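Long-range contacts in teicoplanin pseudoaglycone deacetylases Orf2 (Actinoplanes teichomyceticus, PDB 3DFK), which probably removes an acetyl group from teicoplanin pseudoaglycone by zinc-dependent hydrolysis of an amide bond, as in other PIG-L deacetylases: residues A[19-24]-A[224-229]; A[73-78]-A[230-235]; A[15-20]-A[40-45]; A[11-16]-A[152-157]. All coordinates share one frame; numbering follows the deposited sequence.

Interaction 1: residues A[19-24]-A[224-229]; sequences DAVLSF and QAVERY. With ZN (zinc ion), chain B; DKA (decanoic acid), chain C.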
# COMPACT_ATOMS: atom_id res chain seq x y z
N ASP A 19 -2.13 -0.71 3.51
CA ASP A 19 -2.38 -1.20 2.16
C ASP A 19 -2.02 -2.67 1.99
O ASP A 19 -2.77 -3.42 1.36
CB ASP A 19 -1.63 -0.36 1.13
CG ASP A 19 -2.23 1.02 0.97
OD1 ASP A 19 -3.45 1.14 0.75
OD2 ASP A 19 -1.46 1.99 1.08
N ALA A 20 -0.89 -3.09 2.54
CA ALA A 20 -0.44 -4.48 2.39
C ALA A 20 -1.43 -5.44 3.07
O ALA A 20 -1.77 -6.49 2.53
CB ALA A 20 0.98 -4.65 2.97
N VAL A 21 -1.92 -5.05 4.23
CA VAL A 21 -2.88 -5.92 4.95
C VAL A 21 -4.21 -5.97 4.21
O VAL A 21 -4.77 -7.05 3.99
CB VAL A 21 -3.04 -5.49 6.43
CG1 VAL A 21 -4.15 -6.31 7.11
CG2 VAL A 21 -1.72 -5.68 7.18
N LEU A 22 -4.71 -4.82 3.78
CA LEU A 22 -5.97 -4.78 3.03
C LEU A 22 -5.90 -5.60 1.74
O LEU A 22 -6.85 -6.29 1.37
CB LEU A 22 -6.30 -3.33 2.66
CG LEU A 22 -6.99 -2.45 3.71
CD1 LEU A 22 -6.81 -0.98 3.32
CD2 LEU A 22 -8.46 -2.82 3.80
N SER A 23 -4.78 -5.51 1.04
CA SER A 23 -4.70 -6.09 -0.29
C SER A 23 -4.13 -7.49 -0.33
O SER A 23 -4.42 -8.26 -1.24
CB SER A 23 -3.83 -5.20 -1.19
OG SER A 23 -4.33 -3.87 -1.16
N PHE A 24 -3.30 -7.81 0.66
CA PHE A 24 -2.46 -9.00 0.57
C PHE A 24 -2.29 -9.67 1.92
O PHE A 24 -1.43 -10.55 2.08
CB PHE A 24 -1.11 -8.62 -0.04
CG PHE A 24 -0.26 -9.79 -0.46
CD1 PHE A 24 -0.73 -10.71 -1.37
CD2 PHE A 24 1.03 -9.95 0.06
CE1 PHE A 24 0.06 -11.80 -1.76
CE2 PHE A 24 1.83 -11.04 -0.33
CZ PHE A 24 1.33 -11.96 -1.23
N GLN A 224 -9.51 -9.80 10.62
CA GLN A 224 -9.20 -9.36 11.98
C GLN A 224 -8.04 -8.37 12.01
O GLN A 224 -8.08 -7.39 12.75
CB GLN A 224 -8.89 -10.56 12.88
CG GLN A 224 -10.10 -11.42 13.19
CD GLN A 224 -9.72 -12.80 13.68
OE1 GLN A 224 -8.53 -13.10 13.88
NE2 GLN A 224 -10.72 -13.66 13.85
N ALA A 225 -7.03 -8.62 11.18
CA ALA A 225 -5.87 -7.72 11.11
C ALA A 225 -6.30 -6.37 10.56
O ALA A 225 -5.87 -5.33 11.05
CB ALA A 225 -4.77 -8.34 10.27
N VAL A 226 -7.17 -6.37 9.56
CA VAL A 226 -7.68 -5.12 9.00
C VAL A 226 -8.32 -4.27 10.11
O VAL A 226 -8.09 -3.07 10.19
CB VAL A 226 -8.66 -5.34 7.81
CG1 VAL A 226 -9.39 -4.04 7.44
CG2 VAL A 226 -7.92 -5.89 6.58
N GLU A 227 -9.08 -4.91 11.00
CA GLU A 227 -9.72 -4.18 12.09
C GLU A 227 -8.78 -3.49 13.08
O GLU A 227 -9.22 -2.62 13.86
CB GLU A 227 -10.70 -5.08 12.82
CG GLU A 227 -11.86 -5.50 11.94
CD GLU A 227 -12.83 -6.43 12.64
OE1 GLU A 227 -12.38 -7.46 13.20
OE2 GLU A 227 -14.04 -6.13 12.63
N ARG A 228 -7.51 -3.89 13.10
CA ARG A 228 -6.54 -3.20 13.92
C ARG A 228 -6.30 -1.77 13.44
O ARG A 228 -5.83 -0.94 14.22
CB ARG A 228 -5.21 -3.97 14.02
CG ARG A 228 -5.13 -4.93 15.19
CD ARG A 228 -5.95 -6.17 14.93
NE ARG A 228 -5.92 -7.10 16.07
CZ ARG A 228 -6.90 -7.96 16.33
NH1 ARG A 228 -7.98 -7.98 15.55
NH2 ARG A 228 -6.82 -8.77 17.38
N TYR A 229 -6.63 -1.49 12.19
CA TYR A 229 -6.46 -0.14 11.65
C TYR A 229 -7.68 0.71 11.98
O TYR A 229 -8.41 1.17 11.09
CB TYR A 229 -6.22 -0.16 10.13
CG TYR A 229 -4.93 -0.82 9.73
CD1 TYR A 229 -3.70 -0.15 9.87
CD2 TYR A 229 -4.92 -2.11 9.20
CE1 TYR A 229 -2.50 -0.77 9.50
CE2 TYR A 229 -3.74 -2.72 8.81
CZ TYR A 229 -2.54 -2.05 8.96
OH TYR A 229 -1.39 -2.68 8.59
ZN ZN B . -2.64 3.61 0.49
C1 DKA C . -4.63 4.21 2.37
O1 DKA C . -5.40 4.02 1.41
C2 DKA C . -4.97 5.22 3.44
C3 DKA C . -3.68 5.83 3.98
C4 DKA C . -3.80 7.34 4.16
C5 DKA C . -3.05 8.11 3.09
C6 DKA C . -3.83 9.36 2.71
C7 DKA C . -3.09 10.23 1.69
C8 DKA C . -3.97 11.43 1.34
C9 DKA C . -4.41 11.47 -0.12
C10 DKA C . -3.76 12.65 -0.82
O2 DKA C . -3.57 3.57 2.47
O HOH W 1 -0.64 -2.80 5.72
O HOH W 2 -4.16 4.71 -0.26
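L22 and V226 mark the nearest approach of the backbones, their CA atoms 6.2 Å apart, where the start of helix 19-33 faces the C-terminal part of helix 216-226 and the type I turn V226 to Y229. No hydrogen bond links the two segments directly, and branched aliphatic side chains make most of the contact. V21 splits its branches: CG1, anti to the backbone N (chi1 174°), lies 3.8 Å from both A225 CB and V226 CG2, while CG2 meets Y229 OH at 3.3 Å. The small methyl of A225 suits a site that a helix-borne valine must approach closely. L22 comes to V226 at about a right angle, CD2 touching CG1 at 4.0 Å. Y229 turns its ring edge to V21, with CE2 3.7 Å from V21 CB. Its hydroxyl accepts a hydrogen bond from water 1, which in turn takes the N-H of V21 at 3.0 Å, serving a first-turn amide that has no helical carbonyl before it; D79 also bonds the phenol. With a phenylalanine here, water 1 would probably lose one of its partners, and D79 its hydroxyl mate. On the same helical turn D19 OD2 binds the zinc ion at 2.1 Å and, with H16 and H164, forms the two-histidine, one-aspartate metal site characteristic of PIG-L deacetylases.

Interaction 2: residues A[73-78]-A[230-235]; sequences LYRRKE and SSQMVL. With DKA (decanoic acid), chain C.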
# COMPACT_ATOMS: atom_id res chain seq x y z
N LEU A 73 2.32 8.34 14.49
CA LEU A 73 2.54 7.43 15.64
C LEU A 73 1.35 6.49 15.86
O LEU A 73 1.55 5.27 16.03
CB LEU A 73 2.86 8.23 16.91
CG LEU A 73 3.18 7.36 18.15
CD1 LEU A 73 4.38 6.46 17.84
CD2 LEU A 73 3.45 8.22 19.37
N TYR A 74 0.14 7.05 15.86
CA TYR A 74 -1.09 6.27 16.02
C TYR A 74 -1.18 5.20 14.94
O TYR A 74 -1.45 4.06 15.22
CB TYR A 74 -2.35 7.16 15.95
CG TYR A 74 -2.73 7.79 17.27
CD1 TYR A 74 -2.29 9.07 17.59
CD2 TYR A 74 -3.54 7.12 18.19
CE1 TYR A 74 -2.63 9.67 18.80
CE2 TYR A 74 -3.89 7.72 19.41
CZ TYR A 74 -3.42 9.00 19.70
OH TYR A 74 -3.75 9.62 20.88
N ARG A 75 -0.95 5.60 13.69
CA ARG A 75 -1.04 4.66 12.59
C ARG A 75 0.07 3.61 12.58
O ARG A 75 -0.16 2.46 12.17
CB ARG A 75 -1.09 5.43 11.26
CG ARG A 75 -2.38 6.21 11.11
CD ARG A 75 -2.48 6.74 9.68
NE ARG A 75 -2.65 5.64 8.73
CZ ARG A 75 -2.71 5.79 7.42
NH1 ARG A 75 -2.60 7.00 6.88
NH2 ARG A 75 -2.88 4.73 6.64
N ARG A 76 1.27 3.99 13.03
CA ARG A 76 2.35 3.02 13.12
C ARG A 76 1.97 1.97 14.14
O ARG A 76 2.22 0.80 13.92
CB ARG A 76 3.67 3.66 13.53
CG ARG A 76 4.40 4.39 12.38
CD ARG A 76 5.69 4.96 12.92
NE ARG A 76 6.52 5.57 11.88
CZ ARG A 76 7.83 5.76 12.01
NH1 ARG A 76 8.47 5.33 13.10
NH2 ARG A 76 8.52 6.33 11.03
N LYS A 77 1.37 2.38 15.25
CA LYS A 77 0.97 1.39 16.27
C LYS A 77 -0.12 0.44 15.76
O LYS A 77 -0.10 -0.76 16.06
CB LYS A 77 0.51 2.09 17.55
CG LYS A 77 1.65 2.66 18.34
CD LYS A 77 1.17 3.46 19.55
CE LYS A 77 2.38 3.91 20.36
NZ LYS A 77 2.05 4.86 21.46
N GLU A 78 -1.07 0.98 15.01
CA GLU A 78 -2.10 0.16 14.35
C GLU A 78 -1.45 -0.86 13.42
O GLU A 78 -1.81 -2.05 13.41
CB GLU A 78 -3.04 1.06 13.52
CG GLU A 78 -4.03 1.87 14.35
CD GLU A 78 -4.88 2.78 13.49
OE1 GLU A 78 -4.65 2.86 12.26
OE2 GLU A 78 -5.80 3.40 14.07
N SER A 230 -7.88 0.94 13.28
CA SER A 230 -9.05 1.64 13.79
C SER A 230 -9.30 2.97 13.09
O SER A 230 -10.44 3.29 12.74
CB SER A 230 -8.92 1.87 15.29
OG SER A 230 -8.71 0.63 15.93
N SER A 231 -8.23 3.72 12.86
CA SER A 231 -8.33 5.04 12.26
C SER A 231 -8.92 5.00 10.86
O SER A 231 -9.49 5.99 10.38
CB SER A 231 -6.94 5.70 12.21
OG SER A 231 -6.09 5.01 11.30
N GLN A 232 -8.80 3.85 10.20
CA GLN A 232 -9.18 3.72 8.81
C GLN A 232 -10.56 3.11 8.62
O GLN A 232 -11.10 3.14 7.52
CB GLN A 232 -8.12 2.90 8.04
CG GLN A 232 -6.69 3.45 8.16
CD GLN A 232 -6.56 4.90 7.72
OE1 GLN A 232 -6.89 5.26 6.58
NE2 GLN A 232 -6.08 5.75 8.63
N MSE A 233 -11.14 2.58 9.69
CA MSE A 233 -12.38 1.81 9.57
C MSE A 233 -13.59 2.59 9.04
O MSE A 233 -14.26 2.12 8.11
CB MSE A 233 -12.70 1.08 10.88
CG MSE A 233 -11.80 -0.11 11.16
SE MSE A 233 -11.64 -1.35 9.65
CE MSE A 233 -9.93 -0.72 8.95
N VAL A 234 -13.87 3.76 9.62
CA VAL A 234 -15.02 4.57 9.18
C VAL A 234 -14.86 4.91 7.70
O VAL A 234 -15.80 4.76 6.91
CB VAL A 234 -15.22 5.84 10.07
CG1 VAL A 234 -16.31 6.75 9.50
CG2 VAL A 234 -15.59 5.45 11.49
N LEU A 235 -13.65 5.33 7.33
CA LEU A 235 -13.32 5.68 5.96
C LEU A 235 -13.47 4.50 4.99
O LEU A 235 -14.06 4.63 3.92
CB LEU A 235 -11.90 6.24 5.91
CG LEU A 235 -11.36 6.99 4.70
CD1 LEU A 235 -12.13 8.29 4.49
CD2 LEU A 235 -9.87 7.28 4.92
C1 DKA C . -4.63 4.21 2.37
O1 DKA C . -5.40 4.02 1.41
C2 DKA C . -4.97 5.22 3.44
C3 DKA C . -3.68 5.83 3.98
C4 DKA C . -3.80 7.34 4.16
C5 DKA C . -3.05 8.11 3.09
C6 DKA C . -3.83 9.36 2.71
C7 DKA C . -3.09 10.23 1.69
C8 DKA C . -3.97 11.43 1.34
C9 DKA C . -4.41 11.47 -0.12
C10 DKA C . -3.76 12.65 -0.82
O2 DKA C . -3.57 3.57 2.47
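S231 OG is gripped twice: it donates to E78 OE1 at 2.8 Å, on the syn lone pair of that oxygen, and accepts from Q232 NE2, also at 2.8 Å. The serine hydroxyl sits between its backbone N and carbonyl carbon (chi1 67°), which brings it round to the side of its own N-H, and both groups face one carboxylate. That N-H meets E78 OE2 at 2.7 Å, again on the syn side but well out of the carboxylate plane. E78 extends straight beyond CG, long enough to span the gap between the helices, and its charge is probably steadied by the N-terminal end of helix 230-237. Deeper in, R75 bends at chi3 and lays one face of its guanidinium against the amide of Q232, the planes 16° apart and NE2 of Q232 standing 3.4 Å above, offset toward the rim. Both groups are donors there, and this is stacking without a hydrogen bond. Q232, folded at chi2, brings OE1 within 3.7 Å of decanoic acid C2, and the fatty chain runs along the in-plane edge of the arginine. The strongest polar bond of R75 goes from NH2 to L17 O, and W63 adds a cation-pi contact. The axes of 73-78 and 230-235, parts of helices 71-86 and 230-237, cross almost perpendicularly (94°), 10.4 Å apart at their closest. The first helix leads into edge strand 89-92; the second follows helix 216-226 and rests L235 on helix 54-62.

Interaction 3: residues A[15-20]-A[40-45]; sequences PHLDDA and VYTVFA. With ZN (zinc ion), chain B; DKA (decanoic acid), chain C.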
# COMPACT_ATOMS: atom_id res chain seq x y z
N PRO A 15 2.62 1.05 0.31
CA PRO A 15 2.74 2.50 0.28
C PRO A 15 2.40 3.12 1.63
O PRO A 15 3.22 3.88 2.16
CB PRO A 15 1.71 2.94 -0.79
CG PRO A 15 1.21 1.71 -1.44
CD PRO A 15 1.60 0.52 -0.61
N HIS A 16 1.24 2.76 2.19
CA HIS A 16 0.74 3.38 3.40
C HIS A 16 0.55 2.35 4.47
O HIS A 16 0.54 1.14 4.19
CB HIS A 16 -0.61 4.03 3.17
CG HIS A 16 -0.58 5.14 2.17
ND1 HIS A 16 -1.35 5.13 1.03
CD2 HIS A 16 0.13 6.29 2.15
CE1 HIS A 16 -1.12 6.24 0.35
NE2 HIS A 16 -0.22 6.95 0.99
N LEU A 17 0.34 2.84 5.69
CA LEU A 17 0.06 1.99 6.84
C LEU A 17 -1.39 1.45 6.78
O LEU A 17 -2.31 2.02 7.38
CB LEU A 17 0.35 2.77 8.12
CG LEU A 17 1.81 3.22 8.28
CD1 LEU A 17 1.94 4.41 9.23
CD2 LEU A 17 2.75 2.07 8.71
N ASP A 18 -1.57 0.39 5.99
CA ASP A 18 -2.82 -0.39 5.83
C ASP A 18 -2.87 -1.16 4.51
O ASP A 18 -3.58 -2.15 4.39
CB ASP A 18 -4.10 0.42 6.01
CG ASP A 18 -4.23 1.58 5.05
OD1 ASP A 18 -3.32 1.80 4.23
OD2 ASP A 18 -5.25 2.29 5.15
N ASP A 19 -2.13 -0.71 3.51
CA ASP A 19 -2.38 -1.20 2.16
C ASP A 19 -2.02 -2.67 1.99
O ASP A 19 -2.77 -3.42 1.36
CB ASP A 19 -1.63 -0.36 1.13
CG ASP A 19 -2.23 1.02 0.97
OD1 ASP A 19 -3.45 1.14 0.75
OD2 ASP A 19 -1.46 1.99 1.08
N ALA A 20 -0.89 -3.09 2.54
CA ALA A 20 -0.44 -4.48 2.39
C ALA A 20 -1.43 -5.44 3.07
O ALA A 20 -1.77 -6.49 2.53
CB ALA A 20 0.98 -4.65 2.97
N VAL A 40 7.11 -6.78 6.12
CA VAL A 40 6.27 -5.79 5.42
C VAL A 40 6.85 -4.42 5.71
O VAL A 40 6.82 -3.93 6.85
CB VAL A 40 4.80 -5.86 5.87
CG1 VAL A 40 3.96 -4.73 5.19
CG2 VAL A 40 4.23 -7.26 5.57
N TYR A 41 7.38 -3.80 4.66
CA TYR A 41 8.02 -2.50 4.76
C TYR A 41 7.03 -1.48 4.23
O TYR A 41 6.54 -1.64 3.12
CB TYR A 41 9.29 -2.50 3.90
CG TYR A 41 9.85 -1.13 3.60
CD1 TYR A 41 10.27 -0.28 4.62
CD2 TYR A 41 9.94 -0.68 2.28
CE1 TYR A 41 10.77 1.01 4.34
CE2 TYR A 41 10.44 0.60 1.99
CZ TYR A 41 10.86 1.43 3.01
OH TYR A 41 11.36 2.68 2.71
N THR A 42 6.73 -0.46 5.04
CA THR A 42 5.83 0.61 4.59
C THR A 42 6.65 1.85 4.27
O THR A 42 7.37 2.37 5.12
CB THR A 42 4.77 0.93 5.64
OG1 THR A 42 3.98 -0.26 5.88
CG2 THR A 42 3.87 2.07 5.15
N VAL A 43 6.52 2.31 3.04
CA VAL A 43 7.30 3.44 2.53
C VAL A 43 6.92 4.75 3.21
O VAL A 43 7.78 5.44 3.77
CB VAL A 43 7.12 3.58 0.99
CG1 VAL A 43 7.92 4.77 0.46
CG2 VAL A 43 7.55 2.29 0.28
N PHE A 44 5.64 5.07 3.18
CA PHE A 44 5.17 6.40 3.59
C PHE A 44 4.74 6.39 5.04
O PHE A 44 3.63 6.80 5.37
CB PHE A 44 4.10 6.91 2.60
CG PHE A 44 4.66 7.25 1.26
CD1 PHE A 44 5.33 8.47 1.07
CD2 PHE A 44 4.59 6.35 0.20
CE1 PHE A 44 5.90 8.79 -0.16
CE2 PHE A 44 5.17 6.66 -1.04
CZ PHE A 44 5.83 7.88 -1.21
N ALA A 45 5.64 5.92 5.91
CA ALA A 45 5.40 5.84 7.35
C ALA A 45 6.25 6.87 8.10
O ALA A 45 6.42 6.77 9.32
CB ALA A 45 5.70 4.42 7.86
ZN ZN B . -2.64 3.61 0.49
C1 DKA C . -4.63 4.21 2.37
O1 DKA C . -5.40 4.02 1.41
C2 DKA C . -4.97 5.22 3.44
C3 DKA C . -3.68 5.83 3.98
C4 DKA C . -3.80 7.34 4.16
C5 DKA C . -3.05 8.11 3.09
C6 DKA C . -3.83 9.36 2.71
C7 DKA C . -3.09 10.23 1.69
C8 DKA C . -3.97 11.43 1.34
C9 DKA C . -4.41 11.47 -0.12
C10 DKA C . -3.76 12.65 -0.82
O2 DKA C . -3.57 3.57 2.47
O HOH W 3 1.61 -1.51 6.13
O HOH W 4 0.92 5.76 5.89
O HOH W 2 -4.16 4.71 -0.26
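H16 touches F44 CB with its CD2 and gives ND1 to the zinc ion at 2.1 Å; D19, H164, water 2 and O2 of decanoic acid are the other ligands. The imidazole is sandwiched: decanoic acid C5 stands 3.6 Å above the centre of one face, P15 CB over the rim of the opposite one. NE2 is hydrogen-bonded to D163; this bond and the zinc ion on ND1 together fix the ring's rotation. L17, at the centre of an inverse gamma turn closed by D18 N to H16 O, turns the chain from the metal ligand H16 into helix 19-33. Strand 9-14, this helix and strand 37-42 form a beta-alpha-beta unit, and the zinc loop lies beyond the C-terminal end of the first strand. Outside that shell, F44 N donates to P15 O at 2.9 Å, almost in line with the C=O bond, and its ring edge faces the same oxygen. T42 uses both branches: CG2, anti to the backbone N, presses on H16 C at 3.4 Å and on L17 CD2, while OG1 holds water 3 at 2.7 Å. Water 4 bridges L17 N and F44 O. Farther on, the methyl of A20 rests on V40 CG1.

Interaction 4: residues A[11-16]-A[152-157]; sequences LAISPH and VVTCAA. With ZN (zinc ion), chain B; DKA (decanoic acid), chain C.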
# COMPACT_ATOMS: atom_id res chain seq x y z
N LEU A 11 9.32 -10.02 0.81
CA LEU A 11 9.35 -8.63 1.20
C LEU A 11 8.13 -7.97 0.58
O LEU A 11 8.02 -7.93 -0.64
CB LEU A 11 10.61 -7.94 0.67
CG LEU A 11 10.69 -6.43 0.87
CD1 LEU A 11 10.59 -6.03 2.36
CD2 LEU A 11 11.97 -5.87 0.21
N ALA A 12 7.23 -7.48 1.42
CA ALA A 12 6.07 -6.77 0.89
C ALA A 12 6.34 -5.29 1.10
O ALA A 12 6.81 -4.88 2.16
CB ALA A 12 4.82 -7.21 1.59
N ILE A 13 6.06 -4.48 0.07
CA ILE A 13 6.32 -3.05 0.15
C ILE A 13 5.00 -2.31 0.07
O ILE A 13 4.36 -2.29 -0.99
CB ILE A 13 7.30 -2.60 -0.96
CG1 ILE A 13 8.58 -3.45 -0.89
CG2 ILE A 13 7.63 -1.12 -0.78
CD1 ILE A 13 9.64 -3.14 -1.94
N SER A 14 4.57 -1.77 1.20
CA SER A 14 3.26 -1.13 1.30
C SER A 14 3.45 0.39 1.14
O SER A 14 4.35 0.96 1.76
CB SER A 14 2.65 -1.43 2.67
OG SER A 14 1.30 -1.00 2.74
N PRO A 15 2.62 1.05 0.31
CA PRO A 15 2.74 2.50 0.28
C PRO A 15 2.40 3.12 1.63
O PRO A 15 3.22 3.88 2.16
CB PRO A 15 1.71 2.94 -0.79
CG PRO A 15 1.21 1.71 -1.44
CD PRO A 15 1.60 0.52 -0.61
N HIS A 16 1.24 2.76 2.19
CA HIS A 16 0.74 3.38 3.40
C HIS A 16 0.55 2.35 4.47
O HIS A 16 0.54 1.14 4.19
CB HIS A 16 -0.61 4.03 3.17
CG HIS A 16 -0.58 5.14 2.17
ND1 HIS A 16 -1.35 5.13 1.03
CD2 HIS A 16 0.13 6.29 2.15
CE1 HIS A 16 -1.12 6.24 0.35
NE2 HIS A 16 -0.22 6.95 0.99
N VAL A 152 9.55 -10.07 -4.05
CA VAL A 152 9.05 -8.78 -3.58
C VAL A 152 7.61 -8.64 -4.10
O VAL A 152 7.34 -8.93 -5.27
CB VAL A 152 9.91 -7.62 -4.12
CG1 VAL A 152 9.22 -6.26 -3.91
CG2 VAL A 152 11.28 -7.60 -3.45
N VAL A 153 6.68 -8.21 -3.24
CA VAL A 153 5.33 -7.90 -3.70
C VAL A 153 5.01 -6.47 -3.28
O VAL A 153 5.33 -6.06 -2.18
CB VAL A 153 4.27 -8.88 -3.13
CG1 VAL A 153 2.90 -8.60 -3.77
CG2 VAL A 153 4.64 -10.34 -3.45
N THR A 154 4.42 -5.70 -4.20
CA THR A 154 4.01 -4.34 -3.86
C THR A 154 2.70 -4.05 -4.57
O THR A 154 2.09 -4.96 -5.11
CB THR A 154 5.10 -3.29 -4.22
OG1 THR A 154 4.75 -2.03 -3.63
CG2 THR A 154 5.28 -3.13 -5.73
N CYS A 155 2.27 -2.80 -4.56
CA CYS A 155 0.94 -2.47 -5.06
C CYS A 155 0.91 -2.23 -6.56
O CYS A 155 1.89 -1.75 -7.13
CB CYS A 155 0.41 -1.24 -4.32
SG CYS A 155 1.45 0.22 -4.52
N ALA A 156 -0.21 -2.57 -7.21
CA ALA A 156 -0.41 -2.23 -8.63
C ALA A 156 -0.67 -0.73 -8.80
O ALA A 156 -0.53 -0.21 -9.91
CB ALA A 156 -1.56 -3.01 -9.21
N ALA A 157 -1.06 -0.07 -7.71
CA ALA A 157 -1.49 1.35 -7.75
C ALA A 157 -2.76 1.54 -8.59
O ALA A 157 -2.95 2.57 -9.26
CB ALA A 157 -0.32 2.31 -8.18
ZN ZN B . -2.64 3.61 0.49
C1 DKA C . -4.63 4.21 2.37
O1 DKA C . -5.40 4.02 1.41
C2 DKA C . -4.97 5.22 3.44
C3 DKA C . -3.68 5.83 3.98
C4 DKA C . -3.80 7.34 4.16
C5 DKA C . -3.05 8.11 3.09
C6 DKA C . -3.83 9.36 2.71
C7 DKA C . -3.09 10.23 1.69
C8 DKA C . -3.97 11.43 1.34
C9 DKA C . -4.41 11.47 -0.12
C10 DKA C . -3.76 12.65 -0.82
O2 DKA C . -3.57 3.57 2.47
O HOH W 2 -4.16 4.71 -0.26
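L11 and V152 begin the tight half of this contact, where 11-14 and 152-155, parts of strands 9-14 and 151-155, run parallel with their axes 4.7 Å apart. V153 bonds to both sides of A12: its N reaches L11 O at 2.9 Å, and its O takes the N-H of I13 at 2.8 Å. On one face V152 fits between two larger neighbours, its CG1 3.7 Å from I13 CD1 and its CG2 beside L11 CD2; A12 and V153 point to the other face. Beta-branched residues suit such extended, buried strands. Past I13 the ladder slackens: C155 N stands 4.2 Å from I13 O, and a side chain takes over. T154 OG1, set anti to its own N (chi1 -169°), donates to I13 O at 2.7 Å. A valine in its place would probably leave this buried carbonyl without that donor and the ladder's end less firmly tied. P15 CG against C155 SG at 3.4 Å is the last touch before the chains part, one toward the zinc ion, the other into the loop from A156. Central parallel strands diverging at their C-terminal ends, beside the active site, are characteristic of Rossmann-like alpha/beta folds.

Interactions 3 and 4 start from overlapping stretches, share P15 and H16, and have centres 7 Å apart; they join strand 9-14 and the loop after it to its two sheet neighbours, 37-42 and 151-155. Interaction 1 continues along helix 19-33, sharing D19 and A20 with interaction 3, about 11 Å away between centres. The centre of interaction 2 lies about 10 Å from that of interaction 1 and about 19 Å from that of interaction 4. In sequence, interaction 3 closes before interaction 2 opens, whereas interactions 1 and 2 cross. Late helices return over the metal loop, and all four contacts reach decanoic acid, so sheet and helices both contribute to the zinc site's surroundings.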